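Local coordinates for protein tudor (Drosophila melanogaster, PDB 3NTK) that recognises arginine-methylated Aubergine through its Tudor domains, is required for primordial germ cell formation, and may act in piRNA-mediated transposon repression, at residues A124-Q127 with S128-D131; V80-D84 with F85-A89. All blocks are in the same frame, centred on the assembly; numbering follows the deposited sequence.

The chain is the last extended Tudor domain of the protein, and the two contacts sample its two halves. Contact 2, first along the chain, is the hairpin between strands 78-82 and 87-95 in the four-stranded antiparallel sheet of the Tudor core. Contact 1 follows, in helix 120-131, which packs on strands 4-11 and 137-145 of the mixed six-stranded sheet, consistent with the helix of an OB fold. Their centres lie about 21 Å apart and their nearest atoms about 12 Å, without touching. The sheet of contact 1 takes its first strands from before the Tudor core and others from after it, so the two halves are interwoven in sequence.

Contact 1 of 2, residues A124-Q127 with S128-D131; sequences ALLQ and SFID
Ser128 reaches back to Leu125 through its hydroxyl: with chi1 at 65°, OG swings over the preceding turn and donates to Leu125 O at 3.0 Å. The same carbonyl accepts from Phe129 N at 3.1 Å. The two donors differ in approach, the amide lying in the carbonyl plane and the hydroxyl tilted 21° from it. On the backbone side of Ser128 the helix is opened by water: Ala124 O and Ser128 N stand 5.0 Å apart, too far for a direct i to i+4 bond, and one water accepts from Ser128 N and donates to Ala124 O at 2.6 Å.

Phe129 has CG trans to its own N (chi1 -178°), which carries the ring away from the preceding turn; Leu126 CD2 approaches it only obliquely. The ring belongs mainly to the interior, meeting Tyr157 edge-to-face and touching Phe138, while Arg133 makes a cation-pi contact with it.

At Ile130 the regular helix pattern holds, with N bonded to Leu126 O at 2.9 Å. Its CD1 meets Leu126 CD2 at 3.9 Å, the side chains crossing at a slant, and both turn to the inner side of the helix: Ile130 packs on Val8 and Phe11, Leu126 on Ile162 and Leu166.

Asp131 N closes the last bond, to Gln127 O at 3.0 Å. Its carboxylate folds back over the same turn, where OD2 lies 3.4 Å from Gln127 CG.

The helix is thus amphipathic, with Leu126, Phe129 and Ile130 buried and Ser128 and Asp131 exposed. Chemically, the side-chain hydroxyl and the water keep the solvent-facing polar backbone occupied where a turn is loosened, whereas the carboxylate, close to the carbonyls at the C-terminal end of the helix, would probably have a somewhat raised pKa.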
loop_
_atom_site.group_PDB
_atom_site.type_symbol
_atom_site.label_atom_id
_atom_site.label_comp_id
_atom_site.label_asym_id
_atom_site.label_seq_id
_atom_site.Cartn_x
_atom_site.Cartn_y
_atom_site.Cartn_z
ATOM N N ALA A 124 -2.639 13.548 -16.186
ATOM C CA ALA A 124 -1.835 12.789 -17.140
ATOM C C ALA A 124 -0.340 12.821 -16.846
ATOM O O ALA A 124 0.366 11.845 -17.097
ATOM C CB ALA A 124 -2.099 13.299 -18.568
ATOM N N LEU A 125 0.135 13.939 -16.309
ATOM C CA LEU A 125 1.551 14.116 -15.997
ATOM C C LEU A 125 1.953 13.537 -14.639
ATOM O O LEU A 125 3.125 13.227 -14.404
ATOM C CB LEU A 125 1.890 15.609 -16.011
ATOM C CG LEU A 125 3.228 16.091 -16.586
ATOM C CD1 LEU A 125 3.501 17.481 -16.038
ATOM C CD2 LEU A 125 4.359 15.152 -16.220
ATOM N N LEU A 126 0.987 13.397 -13.739
ATOM C CA LEU A 126 1.291 12.882 -12.410
ATOM C C LEU A 126 1.964 11.517 -12.409
ATOM O O LEU A 126 2.832 11.261 -11.582
ATOM C CB LEU A 126 0.023 12.844 -11.549
ATOM C CG LEU A 126 -0.055 13.963 -10.511
ATOM C CD1 LEU A 126 -1.362 13.859 -9.722
ATOM C CD2 LEU A 126 1.146 13.857 -9.572
ATOM N N GLN A 127 1.571 10.643 -13.329
ATOM C CA GLN A 127 2.162 9.309 -13.403
ATOM C C GLN A 127 3.691 9.375 -13.491
ATOM O O GLN A 127 4.397 8.752 -12.696
ATOM C CB GLN A 127 1.621 8.555 -14.620
ATOM C CG GLN A 127 2.060 7.102 -14.682
ATOM C CD GLN A 127 1.315 6.226 -13.692
ATOM O OE1 GLN A 127 1.732 5.105 -13.402
ATOM N NE2 GLN A 127 0.198 6.727 -13.180
ATOM N N SER A 128 4.196 10.138 -14.458
ATOM C CA SER A 128 5.638 10.275 -14.651
ATOM C C SER A 128 6.310 11.083 -13.542
ATOM O O SER A 128 7.480 10.865 -13.222
ATOM C CB SER A 128 5.927 10.920 -16.013
ATOM O OG SER A 128 5.439 12.248 -16.073
ATOM N N PHE A 129 5.576 12.017 -12.953
ATOM C CA PHE A 129 6.125 12.832 -11.880
ATOM C C PHE A 129 6.375 11.952 -10.656
ATOM O O PHE A 129 7.418 12.048 -10.007
ATOM C CB PHE A 129 5.151 13.969 -11.542
ATOM C CG PHE A 129 5.643 14.901 -10.472
ATOM C CD1 PHE A 129 5.454 14.602 -9.125
ATOM C CD2 PHE A 129 6.297 16.084 -10.811
ATOM C CE1 PHE A 129 5.906 15.467 -8.130
ATOM C CE2 PHE A 129 6.753 16.954 -9.823
ATOM C CZ PHE A 129 6.555 16.645 -8.479
ATOM N N ILE A 130 5.414 11.078 -10.365
ATOM C CA ILE A 130 5.504 10.172 -9.226
ATOM C C ILE A 130 6.530 9.064 -9.449
ATOM O O ILE A 130 7.305 8.742 -8.547
ATOM C CB ILE A 130 4.136 9.510 -8.933
ATOM C CG1 ILE A 130 3.080 10.584 -8.652
ATOM C CG2 ILE A 130 4.262 8.560 -7.751
ATOM C CD1 ILE A 130 3.382 11.458 -7.455
ATOM N N ASP A 131 6.533 8.484 -10.646
ATOM C CA ASP A 131 7.462 7.407 -10.969
ATOM C C ASP A 131 8.913 7.828 -10.787
ATOM O O ASP A 131 9.772 7.003 -10.493
ATOM C CB ASP A 131 7.256 6.922 -12.408
ATOM C CG ASP A 131 5.943 6.182 -12.598
ATOM O OD1 ASP A 131 5.594 5.347 -11.734
ATOM O OD2 ASP A 131 5.264 6.422 -13.618
HETATM O O HOH W 1 2.778 10.952 -17.023
#

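Contact 2 of 2, residues V80-D84 with F85-A89; sequences VHFID and FGNNA
Asn87 and Phe82 are brought together by their first torsions: Asn87 CG sits between its backbone N and carbonyl carbon (chi1 68°), while Phe82 CG lies opposite its own carbonyl carbon (chi1 -65°). The amide therefore slants alongside the ring, the planes 26° apart, with Asn87 OD1 3.4 Å from Phe82 CD2. Two more groups frame this ring: Val80 CG2 stands 3.7 Å above one face, offset toward the rim, and Ala89 CB comes to the edge, 3.9 Å from Phe82 CE2.

The backbone fixes these positions. Val80 and Ala89 form an antiparallel hydrogen-bonded pair, Val80 N to Ala89 O at 2.8 Å and Ala89 N to Val80 O at 3.0 Å, and Phe82 N donates to Asn87 O at 2.9 Å. Beyond it, residues 83-86 make the hairpin loop. Phe85 N bonds to Phe82 O at 3.0 Å across a type I turn, the same oxygen takes a weak bond from Gly86 N, and Gly86 has positive phi, a backbone setting easiest without a side chain.

Within the loop, Asp84 O lies over one face of the Phe85 ring. The Asp84 carboxylate is engaged elsewhere, in a salt bridge to Arg66 and by Tyr107 N. On the other face of the sheet, the His81 ring meets Tyr18 and lies beside Asn88, in a doubtful approach; Asn88 ND2 bonds to Glu79. An alanine here would probably leave a gap where the imidazole lies against Tyr18 and beside Asn88.

Phe82, Phe85 and Asn87 cluster with Tyr65 and Phe58. Such an aromatic group with an asparagine amide at its side is consistent with the cage that holds methylarginine in extended Tudor domains, where aromatic faces probably bind the cation and the amide could probably hydrogen-bond to the methylated guanidinium.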
loop_
_atom_site.group_PDB
_atom_site.type_symbol
_atom_site.label_atom_id
_atom_site.label_comp_id
_atom_site.label_asym_id
_atom_site.label_seq_id
_atom_site.Cartn_x
_atom_site.Cartn_y
_atom_site.Cartn_z
ATOM N N VAL A 80 -2.726 -12.281 -4.315
ATOM C CA VAL A 80 -2.817 -11.697 -2.990
ATOM C C VAL A 80 -2.533 -10.208 -3.013
ATOM O O VAL A 80 -1.977 -9.679 -3.975
ATOM C CB VAL A 80 -1.823 -12.360 -2.008
ATOM C CG1 VAL A 80 -2.051 -13.864 -1.979
ATOM C CG2 VAL A 80 -0.387 -12.039 -2.416
ATOM N N HIS A 81 -2.937 -9.543 -1.943
ATOM C CA HIS A 81 -2.705 -8.121 -1.780
ATOM C C HIS A 81 -1.863 -7.970 -0.524
ATOM O O HIS A 81 -2.276 -8.392 0.560
ATOM C CB HIS A 81 -4.025 -7.374 -1.600
ATOM C CG HIS A 81 -3.857 -5.897 -1.440
ATOM N ND1 HIS A 81 -3.888 -5.271 -0.213
ATOM C CD2 HIS A 81 -3.612 -4.926 -2.352
ATOM C CE1 HIS A 81 -3.671 -3.978 -0.376
ATOM N NE2 HIS A 81 -3.501 -3.742 -1.665
ATOM N N PHE A 82 -0.673 -7.394 -0.667
ATOM C CA PHE A 82 0.206 -7.191 0.477
ATOM C C PHE A 82 -0.269 -5.930 1.187
ATOM O O PHE A 82 0.034 -4.806 0.785
ATOM C CB PHE A 82 1.650 -7.086 -0.008
ATOM C CG PHE A 82 2.156 -8.363 -0.622
ATOM C CD1 PHE A 82 2.340 -9.497 0.165
ATOM C CD2 PHE A 82 2.418 -8.444 -1.985
ATOM C CE1 PHE A 82 2.781 -10.700 -0.402
ATOM C CE2 PHE A 82 2.856 -9.639 -2.558
ATOM C CZ PHE A 82 3.038 -10.768 -1.763
ATOM N N ILE A 83 -1.034 -6.137 2.251
ATOM C CA ILE A 83 -1.642 -5.037 2.986
ATOM C C ILE A 83 -0.734 -3.936 3.513
ATOM O O ILE A 83 -1.178 -2.802 3.695
ATOM C CB ILE A 83 -2.491 -5.564 4.156
ATOM C CG1 ILE A 83 -1.604 -6.269 5.184
ATOM C CG2 ILE A 83 -3.565 -6.513 3.621
ATOM C CD1 ILE A 83 -2.349 -6.621 6.466
ATOM N N ASP A 84 0.530 -4.243 3.763
ATOM C CA ASP A 84 1.413 -3.212 4.286
ATOM C C ASP A 84 2.188 -2.482 3.195
ATOM O O ASP A 84 2.864 -1.496 3.472
ATOM C CB ASP A 84 2.374 -3.812 5.314
ATOM C CG ASP A 84 1.639 -4.461 6.477
ATOM O OD1 ASP A 84 0.650 -3.858 6.954
ATOM O OD2 ASP A 84 2.043 -5.564 6.911
ATOM N N PHE A 85 2.064 -2.948 1.957
ATOM C CA PHE A 85 2.787 -2.323 0.852
ATOM C C PHE A 85 1.936 -1.947 -0.355
ATOM O O PHE A 85 2.440 -1.400 -1.339
ATOM C CB PHE A 85 3.958 -3.218 0.439
ATOM C CG PHE A 85 4.980 -3.390 1.526
ATOM C CD1 PHE A 85 4.777 -4.309 2.551
ATOM C CD2 PHE A 85 6.108 -2.577 1.567
ATOM C CE1 PHE A 85 5.680 -4.413 3.606
ATOM C CE2 PHE A 85 7.015 -2.672 2.615
ATOM C CZ PHE A 85 6.802 -3.593 3.639
ATOM N N GLY A 86 0.646 -2.248 -0.279
ATOM C CA GLY A 86 -0.277 -1.886 -1.340
ATOM C C GLY A 86 -0.187 -2.514 -2.719
ATOM O O GLY A 86 -0.895 -2.073 -3.625
ATOM N N ASN A 87 0.650 -3.534 -2.881
ATOM C CA ASN A 87 0.805 -4.190 -4.178
ATOM C C ASN A 87 0.178 -5.583 -4.230
ATOM O O ASN A 87 0.048 -6.252 -3.205
ATOM C CB ASN A 87 2.284 -4.266 -4.565
ATOM C CG ASN A 87 3.073 -5.201 -3.670
ATOM O OD1 ASN A 87 3.038 -5.083 -2.445
ATOM N ND2 ASN A 87 3.792 -6.137 -4.278
ATOM N N ASN A 88 -0.206 -6.014 -5.430
ATOM C CA ASN A 88 -0.791 -7.336 -5.617
ATOM C C ASN A 88 0.156 -8.208 -6.427
ATOM O O ASN A 88 0.918 -7.714 -7.258
ATOM C CB ASN A 88 -2.131 -7.232 -6.349
ATOM C CG ASN A 88 -3.210 -6.607 -5.495
ATOM O OD1 ASN A 88 -3.002 -5.565 -4.888
ATOM N ND2 ASN A 88 -4.372 -7.242 -5.449
ATOM N N ALA A 89 0.101 -9.511 -6.185
ATOM C CA ALA A 89 0.957 -10.444 -6.900
ATOM C C ALA A 89 0.412 -11.852 -6.768
ATOM O O ALA A 89 -0.328 -12.157 -5.833
ATOM C CB ALA A 89 2.368 -10.381 -6.342
#